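Local coordinates for Poly(A) RNA polymerase GLD2 (Rattus norvegicus, PDB 6LBK), which probably adds AMP units one after another to the 3' ends of selected cytoplasmic mRNAs, building poly(A) tails, and single nucleotides to certain microRNAs, at residues Pro153-Ile156 and Ile162-Phe165; Asn180-Arg185 and Pro331-Asn336. The protein carries 1 engineered substitution. All blocks are in the same frame, centred on the assembly; numbering follows the deposited sequence.

Contact 1 (Pro153-Ile156 and Ile162-Phe165); sequences PQLI and IVKF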
loop_
_atom_site.group_PDB
_atom_site.type_symbol
_atom_site.label_atom_id
_atom_site.label_comp_id
_atom_site.label_asym_id
_atom_site.label_seq_id
_atom_site.Cartn_x
_atom_site.Cartn_y
_atom_site.Cartn_z
ATOM N N PRO A 153 -22.748 -7.336 0.806
ATOM C CA PRO A 153 -21.537 -8.140 1.032
ATOM C C PRO A 153 -21.367 -9.147 -0.092
ATOM O O PRO A 153 -22.317 -9.839 -0.466
ATOM C CB PRO A 153 -21.815 -8.837 2.368
ATOM C CG PRO A 153 -23.283 -8.919 2.439
ATOM C CD PRO A 153 -23.841 -7.724 1.715
ATOM N N GLN A 154 -20.158 -9.227 -0.631
ATOM C CA GLN A 154 -19.904 -10.093 -1.767
ATOM C C GLN A 154 -18.568 -10.784 -1.583
ATOM O O GLN A 154 -17.601 -10.152 -1.169
ATOM C CB GLN A 154 -19.917 -9.301 -3.084
ATOM C CG GLN A 154 -19.378 -10.047 -4.282
ATOM C CD GLN A 154 -19.569 -9.264 -5.573
ATOM O OE1 GLN A 154 -19.787 -8.048 -5.542
ATOM N NE2 GLN A 154 -19.441 -9.944 -6.715
ATOM N N LEU A 155 -18.505 -12.067 -1.919
ATOM C CA LEU A 155 -17.228 -12.767 -1.959
ATOM C C LEU A 155 -16.538 -12.446 -3.280
ATOM O O LEU A 155 -16.985 -12.880 -4.350
ATOM C CB LEU A 155 -17.419 -14.271 -1.817
ATOM C CG LEU A 155 -17.748 -14.887 -0.474
ATOM C CD1 LEU A 155 -18.474 -16.198 -0.720
ATOM C CD2 LEU A 155 -16.468 -15.122 0.277
ATOM N N ILE A 156 -15.434 -11.729 -3.208
ATOM C CA ILE A 156 -14.605 -11.484 -4.376
ATOM C C ILE A 156 -13.511 -12.541 -4.426
ATOM O O ILE A 156 -12.822 -12.805 -3.428
ATOM C CB ILE A 156 -14.031 -10.059 -4.371
ATOM C CG1 ILE A 156 -15.174 -9.043 -4.433
ATOM C CG2 ILE A 156 -13.076 -9.850 -5.544
ATOM C CD1 ILE A 156 -14.754 -7.685 -4.996
ATOM N N ILE A 162 -11.802 -12.580 -0.573
ATOM C CA ILE A 162 -12.191 -11.410 0.197
ATOM C C ILE A 162 -13.709 -11.353 0.303
ATOM O O ILE A 162 -14.425 -11.845 -0.570
ATOM C CB ILE A 162 -11.611 -10.137 -0.474
ATOM C CG1 ILE A 162 -10.170 -9.937 -0.053
ATOM C CG2 ILE A 162 -12.398 -8.885 -0.144
ATOM C CD1 ILE A 162 -9.466 -9.003 -0.964
ATOM N N VAL A 163 -14.198 -10.771 1.400
ATOM C CA VAL A 163 -15.575 -10.311 1.503
ATOM C C VAL A 163 -15.513 -8.798 1.391
ATOM O O VAL A 163 -14.866 -8.131 2.208
ATOM C CB VAL A 163 -16.250 -10.733 2.820
ATOM C CG1 VAL A 163 -17.494 -9.897 3.046
ATOM C CG2 VAL A 163 -16.645 -12.196 2.801
ATOM N N LYS A 164 -16.164 -8.256 0.374
ATOM C CA LYS A 164 -16.243 -6.822 0.180
ATOM C C LYS A 164 -17.592 -6.351 0.686
ATOM O O LYS A 164 -18.623 -6.985 0.431
ATOM C CB LYS A 164 -16.086 -6.441 -1.291
ATOM C CG LYS A 164 -14.675 -6.171 -1.716
ATOM C CD LYS A 164 -14.668 -5.082 -2.755
ATOM C CE LYS A 164 -13.261 -4.751 -3.167
ATOM N NZ LYS A 164 -13.250 -3.940 -4.415
ATOM N N PHE A 165 -17.587 -5.231 1.396
ATOM C CA PHE A 165 -18.858 -4.767 1.916
ATOM C C PHE A 165 -18.772 -3.274 2.145
ATOM O O PHE A 165 -17.689 -2.711 2.243
ATOM C CB PHE A 165 -19.249 -5.510 3.222
ATOM C CG PHE A 165 -18.318 -5.293 4.400
ATOM C CD1 PHE A 165 -18.564 -4.287 5.329
ATOM C CD2 PHE A 165 -17.254 -6.150 4.628
ATOM C CE1 PHE A 165 -17.716 -4.115 6.440
ATOM C CE2 PHE A 165 -16.418 -5.977 5.732
ATOM C CZ PHE A 165 -16.644 -4.964 6.632
#

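Contact 2 (Asn180-Arg185 and Pro331-Asn336); sequences NTVGIR and PFDGTN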
loop_
_atom_site.group_PDB
_atom_site.type_symbol
_atom_site.label_atom_id
_atom_site.label_comp_id
_atom_site.label_asym_id
_atom_site.label_seq_id
_atom_site.Cartn_x
_atom_site.Cartn_y
_atom_site.Cartn_z
ATOM N N ASN A 180 -4.831 -13.922 6.639
ATOM C CA ASN A 180 -3.656 -13.460 5.901
ATOM C C ASN A 180 -2.832 -12.549 6.808
ATOM O O ASN A 180 -2.850 -11.319 6.706
ATOM C CB ASN A 180 -4.020 -12.764 4.606
ATOM C CG ASN A 180 -2.799 -12.497 3.778
ATOM O OD1 ASN A 180 -1.964 -13.378 3.614
ATOM N ND2 ASN A 180 -2.656 -11.277 3.296
ATOM N N THR A 181 -2.110 -13.178 7.734
ATOM C CA THR A 181 -1.435 -12.446 8.794
ATOM C C THR A 181 -0.270 -11.603 8.291
ATOM O O THR A 181 0.080 -10.613 8.947
ATOM C CB THR A 181 -0.965 -13.434 9.857
ATOM O OG1 THR A 181 -0.159 -14.448 9.241
ATOM C CG2 THR A 181 -2.164 -14.084 10.499
ATOM N N VAL A 182 0.320 -11.931 7.136
ATOM C CA VAL A 182 1.437 -11.119 6.656
ATOM C C VAL A 182 1.020 -9.658 6.474
ATOM O O VAL A 182 1.814 -8.735 6.719
ATOM C CB VAL A 182 2.024 -11.722 5.359
ATOM C CG1 VAL A 182 1.019 -11.687 4.230
ATOM C CG2 VAL A 182 3.276 -10.968 4.944
ATOM N N GLY A 183 -0.243 -9.424 6.113
ATOM C CA GLY A 183 -0.727 -8.061 5.975
ATOM C C GLY A 183 -0.700 -7.278 7.276
ATOM O O GLY A 183 -0.527 -6.058 7.261
ATOM N N ILE A 184 -0.875 -7.961 8.424
ATOM C CA ILE A 184 -0.651 -7.290 9.704
ATOM C C ILE A 184 0.816 -6.881 9.836
ATOM O O ILE A 184 1.128 -5.706 10.094
ATOM C CB ILE A 184 -1.114 -8.161 10.887
ATOM C CG1 ILE A 184 -2.635 -8.404 10.873
ATOM C CG2 ILE A 184 -0.681 -7.531 12.209
ATOM C CD1 ILE A 184 -3.077 -9.505 11.784
ATOM N N ARG A 185 1.743 -7.810 9.558
ATOM C CA ARG A 185 3.164 -7.494 9.729
ATOM C C ARG A 185 3.594 -6.323 8.847
ATOM O O ARG A 185 4.119 -5.309 9.339
ATOM C CB ARG A 185 4.028 -8.721 9.441
ATOM C CG ARG A 185 3.690 -9.888 10.345
ATOM C CD ARG A 185 4.844 -10.829 10.564
ATOM N NE ARG A 185 4.441 -11.800 11.575
ATOM C CZ ARG A 185 4.580 -11.615 12.882
ATOM N NH1 ARG A 185 5.131 -10.501 13.343
ATOM N NH2 ARG A 185 4.163 -12.535 13.727
ATOM N N PRO A 331 8.430 -8.163 1.435
ATOM C CA PRO A 331 9.549 -8.153 2.401
ATOM C C PRO A 331 9.488 -9.246 3.470
ATOM O O PRO A 331 10.549 -9.618 3.993
ATOM C CB PRO A 331 9.485 -6.750 3.021
ATOM C CG PRO A 331 8.142 -6.252 2.735
ATOM C CD PRO A 331 7.612 -6.949 1.516
ATOM N N PHE A 332 8.315 -9.799 3.799
ATOM C CA PHE A 332 8.254 -10.836 4.826
ATOM C C PHE A 332 8.226 -12.241 4.232
ATOM O O PHE A 332 8.965 -13.108 4.698
ATOM C CB PHE A 332 7.045 -10.612 5.764
ATOM C CG PHE A 332 7.180 -9.398 6.683
ATOM C CD1 PHE A 332 8.049 -9.418 7.771
ATOM C CD2 PHE A 332 6.435 -8.254 6.468
ATOM C CE1 PHE A 332 8.176 -8.319 8.609
ATOM C CE2 PHE A 332 6.569 -7.149 7.300
ATOM C CZ PHE A 332 7.436 -7.191 8.373
ATOM N N ASP A 333 7.412 -12.508 3.214
ATOM C CA ASP A 333 7.518 -13.749 2.450
ATOM C C ASP A 333 8.090 -13.487 1.057
ATOM O O ASP A 333 8.240 -12.346 0.615
ATOM C CB ASP A 333 6.159 -14.439 2.342
ATOM C CG ASP A 333 5.115 -13.569 1.710
ATOM O OD1 ASP A 333 5.455 -12.434 1.366
ATOM O OD2 ASP A 333 3.944 -13.986 1.579
ATOM N N GLY A 334 8.433 -14.561 0.359
ATOM C CA GLY A 334 9.080 -14.396 -0.931
ATOM C C GLY A 334 8.158 -14.574 -2.117
ATOM O O GLY A 334 8.056 -15.682 -2.656
ATOM N N THR A 335 7.472 -13.510 -2.529
ATOM C CA THR A 335 6.475 -13.609 -3.590
ATOM C C THR A 335 6.384 -12.276 -4.332
ATOM O O THR A 335 6.749 -11.219 -3.808
ATOM C CB THR A 335 5.091 -14.036 -3.037
ATOM O OG1 THR A 335 4.697 -13.181 -1.957
ATOM C CG2 THR A 335 5.078 -15.481 -2.549
ATOM N N ASN A 336 5.876 -12.342 -5.563
ATOM C CA ASN A 336 5.787 -11.194 -6.462
ATOM C C ASN A 336 4.491 -10.428 -6.206
ATOM O O ASN A 336 3.404 -10.946 -6.476
ATOM C CB ASN A 336 5.851 -11.644 -7.917
ATOM C CG ASN A 336 5.844 -10.477 -8.889
ATOM O OD1 ASN A 336 6.059 -9.326 -8.504
ATOM N ND2 ASN A 336 5.607 -10.769 -10.161
#

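Contact 1 (Pro153-Ile156 and Ile162-Phe165)
Q154 and K164 face each other as an antiparallel hydrogen-bonded pair: K164 N donates to Q154 O at 2.8 Å, and Q154 N returns a bond to K164 O at 2.9 Å. At the next hydrogen-bonded pair, I156 with I162, I162 N reaches I156 O at 3.0 Å with a fairly straight bond. Its companion from I156 N to I162 O, though shorter at 2.8 Å, bends to 142° and meets the carbonyl 30° from its plane. Between these rungs L155 and V163 form a non-hydrogen-bonded pair, where the alpha carbons of both residues point their hydrogens at carbonyl oxygens opposite.

Packing differs on the two faces. On one, I156 CD1 lies against the lysine's aliphatic chain, 3.4 Å from K164 CD; bent at chi2 (-146°), that chain passes across the end of the isoleucine. Lysine suits the place because its methylenes can pack on an apolar neighbour while the chain ends in a charged group. On the other face, branched L155 and V163 meet through CD2 and CG2 at 3.9 Å, under helix 128-144. This is a beta hairpin at the edge of the nucleotidyltransferase palm sheet, with K164 and I162 each near a probable catalytic magnesium ligand, D109 and D111 respectively.

Contact 2 (Asn180-Arg185 and Pro331-Asn336)
F332 meets the start of helix 182-194 through its side chain, just after P331, whose ring leans on L189 one helical turn beyond R185. The F332 backbone N is bonded to the carboxylate of E330, which also takes the N-H of D333, so one acidic side chain pins the turn from which the phenyl group projects.

F332 has the largest share of the buried surface. With chi1 at -70°, CG stands beside the backbone N and the ring extends to the helix, where R185 CB sits over one face. That methylene lies 3.8 Å from the ring centroid and 17° off its normal, a CH-pi contact shifted toward the rim. Close by, F332 CE2 approaches R185 C, the backbone carbonyl carbon, at 3.5 Å. An arginine serves well here because its first methylene can lie under an aromatic ring while its charged end travels elsewhere: the chain runs extended from CG to NE, and NH2 is bonded to V260 O. At the root of the phenylalanine, V182 CG2 touches F332 CB at 3.9 Å. This methyl lies anti to the backbone N of V182, and the two side chains cross obliquely.

D333 follows with its carboxylate near the same valine, OD1 lying 4.4 Å from V182 CG2, a loose approach with no hydrogen bond. Farther on, N336 turns to its own part of the chain, its amide bonded to the backbone at I326, V328 and A338.

The contact is an interdomain one in a Cid1-type poly(A) polymerase: a loop of the PAP-associated region sets a phenylalanine against the first turn of a helix in the palm region, mainly through apolar and CH-pi contacts, with no hydrogen bond between the two segments.

Overall arrangement
The two contacts lie about 21 Å apart between centres, and their nearest atoms are about 8 Å apart, without touching. Contact 1 is local and partly buried, joining neighbouring strands of one sheet across a five-residue turn; contact 2 lies at the surface and brings together parts of the chain separated by 145 residues. Their chemistry follows: the hairpin is held by a regular ladder of backbone hydrogen bonds, whereas no hydrogen bond crosses contact 2, which depends on an aromatic ring and aliphatic groups. Strand 172-178 relates them, since it pairs with strand 162-167 and then leads into helix 182-194, on which the loop of the PAP-associated region packs in contact 2.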